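Local coordinates for hypothetical protein PH1136 (Pyrococcus horikoshii, PDB 1IXL) that is of unknown function but has a hot-dog fold of the thioesterase superfamily, and so may hydrolyse acyl-CoA thioesters, at residues 54-57 and 58-62; 22-25 and 26-29. All coordinates share one frame; numbering follows the deposited sequence.

Contact 1 of 2, residues 54-57 and 58-62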
loop_
_atom_site.group_PDB
_atom_site.type_symbol
_atom_site.label_atom_id
_atom_site.label_comp_id
_atom_site.label_asym_id
_atom_site.label_seq_id
_atom_site.Cartn_x
_atom_site.Cartn_y
_atom_site.Cartn_z
ATOM N N LEU A 54 0.088 -3.093 3.570
ATOM C CA LEU A 54 -0.433 -3.223 2.208
ATOM C C LEU A 54 -0.671 -1.842 1.593
ATOM O O LEU A 54 -0.270 -1.580 0.446
ATOM C CB LEU A 54 -1.740 -4.033 2.198
ATOM C CG LEU A 54 -2.643 -3.899 0.957
ATOM C CD1 LEU A 54 -1.947 -4.464 -0.275
ATOM C CD2 LEU A 54 -3.950 -4.648 1.194
ATOM N N ALA A 55 -1.326 -0.952 2.327
ATOM C CA ALA A 55 -1.574 0.388 1.774
ATOM C C ALA A 55 -0.269 1.147 1.467
ATOM O O ALA A 55 -0.154 1.827 0.444
ATOM C CB ALA A 55 -2.441 1.209 2.736
ATOM N N ASP A 56 0.700 1.028 2.370
ATOM C CA ASP A 56 2.028 1.671 2.245
ATOM C C ASP A 56 2.688 1.209 0.926
ATOM O O ASP A 56 3.184 2.016 0.137
ATOM C CB ASP A 56 2.875 1.245 3.470
ATOM C CG ASP A 56 4.317 1.778 3.451
ATOM O OD1 ASP A 56 4.777 2.318 2.414
ATOM O OD2 ASP A 56 4.998 1.625 4.504
ATOM N N TYR A 57 2.686 -0.100 0.699
ATOM C CA TYR A 57 3.272 -0.673 -0.505
ATOM C C TYR A 57 2.565 -0.169 -1.766
ATOM O O TYR A 57 3.227 0.135 -2.754
ATOM C CB TYR A 57 3.240 -2.223 -0.401
ATOM C CG TYR A 57 3.821 -3.037 -1.571
ATOM C CD1 TYR A 57 4.968 -2.616 -2.265
ATOM C CD2 TYR A 57 3.290 -4.296 -1.889
ATOM C CE1 TYR A 57 5.567 -3.428 -3.226
ATOM C CE2 TYR A 57 3.883 -5.123 -2.842
ATOM C CZ TYR A 57 5.030 -4.686 -3.506
ATOM O OH TYR A 57 5.673 -5.526 -4.388
ATOM N N ALA A 58 1.233 -0.066 -1.743
ATOM C CA ALA A 58 0.516 0.419 -2.913
ATOM C C ALA A 58 0.949 1.856 -3.241
ATOM O O ALA A 58 1.126 2.237 -4.418
ATOM C CB ALA A 58 -1.018 0.360 -2.667
ATOM N N ALA A 59 1.119 2.647 -2.193
ATOM C CA ALA A 59 1.538 4.036 -2.318
ATOM C C ALA A 59 2.926 4.122 -2.972
ATOM O O ALA A 59 3.146 4.946 -3.865
ATOM C CB ALA A 59 1.551 4.700 -0.924
HETATM N N MSE A 60 3.849 3.261 -2.547
HETATM C CA MSE A 60 5.182 3.242 -3.125
HETATM C C MSE A 60 5.083 2.911 -4.620
HETATM O O MSE A 60 5.864 3.423 -5.426
HETATM C CB MSE A 60 6.074 2.196 -2.435
HETATM C CG MSE A 60 6.323 2.406 -0.927
HETATM SE SE MSE A 60 7.243 3.913 -0.501
HETATM C CE MSE A 60 6.056 5.006 -0.562
ATOM N N LEU A 61 4.137 2.051 -5.002
ATOM C CA LEU A 61 4.005 1.698 -6.426
ATOM C C LEU A 61 3.250 2.733 -7.232
ATOM O O LEU A 61 3.381 2.777 -8.454
ATOM C CB LEU A 61 3.373 0.306 -6.616
ATOM C CG LEU A 61 4.231 -0.815 -6.006
ATOM C CD1 LEU A 61 3.672 -2.196 -6.357
ATOM C CD2 LEU A 61 5.648 -0.692 -6.506
ATOM N N ALA A 62 2.456 3.568 -6.571
ATOM C CA ALA A 62 1.764 4.616 -7.297
ATOM C C ALA A 62 2.836 5.628 -7.743
ATOM O O ALA A 62 2.667 6.311 -8.755
ATOM C CB ALA A 62 0.712 5.283 -6.421
#
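Residues 54-57 and 58-62 are successive turns of one alpha-helix, the long central helix (48-63) that the sheet of the hot-dog fold wraps around. Four i to i+4 hydrogen bonds join them: the backbone N of Ala58, Ala59, Met60 and Leu61 donate to the O of Leu54, Ala55, Asp56 and Tyr57. The link from Met60 N to Asp56 O, 3.0 Å long, lies in the carbonyl plane, whereas in the other three the donor is tilted out of it by about 20°. Leu54, Ala55, Ala58 and Ala59 rest on strands 86-97 and 100-109, with Leu54 also reaching strand 27-33; the small alanines let the helix axis come close to the sheet.

On another side of the helix, Tyr57, its CG anti to the backbone N (chi1 -180°), projects outward with a slight lean toward the C-terminal end, which brings its ring to the side chain of Leu61. Leu61 lays CD1 over one face of that ring, 4.2 Å from its centroid and 25° off the normal, a CH-pi contact. Beyond the ring, Tyr57 OH is hydrogen-bonded to Arg14 and Gln6, so this buried hydroxyl is satisfied by the N-terminal loop. Replacing Tyr57 by an alanine would probably leave a gap beside Leu61 CD1 and deprive Arg14 and Gln6 of a shared hydrogen-bonding partner.

Asp56 is partly exposed, a position that suits a carboxylate. Its side chain leaves the helix outward, and OD1 is the carboxylate oxygen turned to the next turn, where it meets Met60, a selenomethionine in this crystal. The two side chains cross, with Asp56 OD1 3.7 Å from Met60 CG and 4.1 Å from Met60 SE.

Contact 2 of 2, residues 22-25 and 26-29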
loop_
_atom_site.group_PDB
_atom_site.type_symbol
_atom_site.label_atom_id
_atom_site.label_comp_id
_atom_site.label_asym_id
_atom_site.label_seq_id
_atom_site.Cartn_x
_atom_site.Cartn_y
_atom_site.Cartn_z
ATOM N N LEU A 22 -1.786 -4.211 -10.557
ATOM C CA LEU A 22 -1.878 -3.148 -11.545
ATOM C C LEU A 22 -0.946 -1.997 -11.214
ATOM O O LEU A 22 -0.945 -1.492 -10.088
ATOM C CB LEU A 22 -3.320 -2.625 -11.645
ATOM C CG LEU A 22 -3.656 -1.709 -12.840
ATOM C CD1 LEU A 22 -5.175 -1.601 -12.966
ATOM C CD2 LEU A 22 -3.056 -0.321 -12.653
ATOM N N ILE A 23 -0.133 -1.602 -12.188
ATOM C CA ILE A 23 0.754 -0.466 -11.990
ATOM C C ILE A 23 0.763 0.347 -13.276
ATOM O O ILE A 23 1.087 -0.175 -14.342
ATOM C CB ILE A 23 2.222 -0.868 -11.702
ATOM C CG1 ILE A 23 2.317 -1.855 -10.531
ATOM C CG2 ILE A 23 3.042 0.409 -11.382
ATOM C CD1 ILE A 23 3.760 -2.362 -10.254
ATOM N N LYS A 24 0.391 1.614 -13.179
ATOM C CA LYS A 24 0.416 2.486 -14.331
ATOM C C LYS A 24 0.861 3.843 -13.804
ATOM O O LYS A 24 1.070 4.003 -12.593
ATOM C CB LYS A 24 -0.970 2.592 -14.966
ATOM C CG LYS A 24 -2.026 3.246 -14.111
ATOM C CD LYS A 24 -3.331 3.319 -14.875
ATOM C CE LYS A 24 -4.384 4.102 -14.127
ATOM N NZ LYS A 24 -5.665 4.166 -14.908
ATOM N N GLU A 25 0.990 4.814 -14.704
ATOM C CA GLU A 25 1.401 6.163 -14.326
ATOM C C GLU A 25 0.514 6.761 -13.230
ATOM O O GLU A 25 -0.701 6.909 -13.405
ATOM C CB GLU A 25 1.346 7.079 -15.545
ATOM C CG GLU A 25 1.586 8.560 -15.241
ATOM C CD GLU A 25 3.008 8.854 -14.810
ATOM O OE1 GLU A 25 3.867 7.952 -14.926
ATOM O OE2 GLU A 25 3.262 9.995 -14.363
ATOM N N GLY A 26 1.138 7.071 -12.097
ATOM C CA GLY A 26 0.440 7.683 -10.976
ATOM C C GLY A 26 -0.611 6.872 -10.242
ATOM O O GLY A 26 -1.344 7.432 -9.419
ATOM N N TYR A 27 -0.663 5.564 -10.489
ATOM C CA TYR A 27 -1.688 4.731 -9.855
ATOM C C TYR A 27 -1.275 3.261 -9.742
ATOM O O TYR A 27 -0.614 2.709 -10.626
ATOM C CB TYR A 27 -2.976 4.863 -10.671
ATOM C CG TYR A 27 -4.171 4.088 -10.151
ATOM C CD1 TYR A 27 -5.003 4.632 -9.177
ATOM C CD2 TYR A 27 -4.449 2.800 -10.616
ATOM C CE1 TYR A 27 -6.081 3.920 -8.672
ATOM C CE2 TYR A 27 -5.534 2.075 -10.109
ATOM C CZ TYR A 27 -6.341 2.648 -9.138
ATOM O OH TYR A 27 -7.422 1.961 -8.633
ATOM N N ALA A 28 -1.652 2.621 -8.640
ATOM C CA ALA A 28 -1.317 1.209 -8.464
ATOM C C ALA A 28 -2.343 0.495 -7.597
ATOM O O ALA A 28 -3.023 1.116 -6.783
ATOM C CB ALA A 28 0.057 1.062 -7.853
ATOM N N GLU A 29 -2.455 -0.813 -7.810
ATOM C CA GLU A 29 -3.370 -1.647 -7.055
ATOM C C GLU A 29 -2.606 -2.886 -6.623
ATOM O O GLU A 29 -1.886 -3.504 -7.419
ATOM C CB GLU A 29 -4.595 -2.032 -7.896
ATOM C CG GLU A 29 -5.498 -0.847 -8.240
ATOM C CD GLU A 29 -6.764 -1.269 -8.966
ATOM O OE1 GLU A 29 -6.948 -2.493 -9.182
ATOM O OE2 GLU A 29 -7.575 -0.378 -9.312
#
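Leu22, Lys24, Tyr27 and Glu29 share one face of a tight beta hairpin, where the Tyr27 ring is the flat element against which the others are set. The hairpin joins strands 19-24 and 27-33 of the hot-dog sheet through a type II turn, Lys24 to Tyr27. Lys24-Tyr27 and Leu22-Glu29 are antiparallel hydrogen-bonded pairs, and Ile23-Ala28 is the non-hydrogen-bonded pair between them. Gly26 takes a positive phi (67°), where a CB would clash with Glu25 O, so the lack of a side chain suits this corner.

Leu22 approaches the ring at its edge, in the ring plane, with CD2 4.0 Å from Tyr27 CD2. Lys24 comes in obliquely: its CG sits between the backbone N and the carbonyl carbon (chi1 65°), and the extended methylenes beyond it run across the base of the tyrosine until CE lies 3.7 Å from Tyr27 CD2. A lysine suits this place because its methylenes pack obliquely against CB and CD2 of Tyr27 while its amine ends farther out. On the other side of the strand pair, Ile23 and Ala28 turn to helix 48-63.

Beside the backbone pairing of their residues, Leu22 CB and Glu29 CB touch at 4.0 Å. The extended chain of Glu29 then carries the carboxylate out to the phenol end of Tyr27, two residues back on the same strand. Lys90 of strand 86-97 touches both Tyr27 and Glu29. Glu29 OE2 lies at the ring's edge, in its plane, where Tyr27 OH donates a very short hydrogen bond of 2.4 Å to it.

In the fold
From the N terminus, the chain first reaches contact 2, where strand 19-24 turns back at once into strand 27-33 and closes the hairpin at one margin of the sheet. It then passes on to helix 48-63, in which contact 1 joins successive turns. The two contacts therefore follow in series and neither nests nor crosses; each is local, and their centres lie about 10 Å apart. They nevertheless meet in space: Ala28 CB is 3.6 Å from Leu61 CB, and Ile23 CG2 packs on Leu61 O. The C-terminal end of the helix thus rests against the hairpin, and Tyr57 and Leu54, one and two turns earlier, still touch strand 27-33 through Val30, so that strand follows much of the helix.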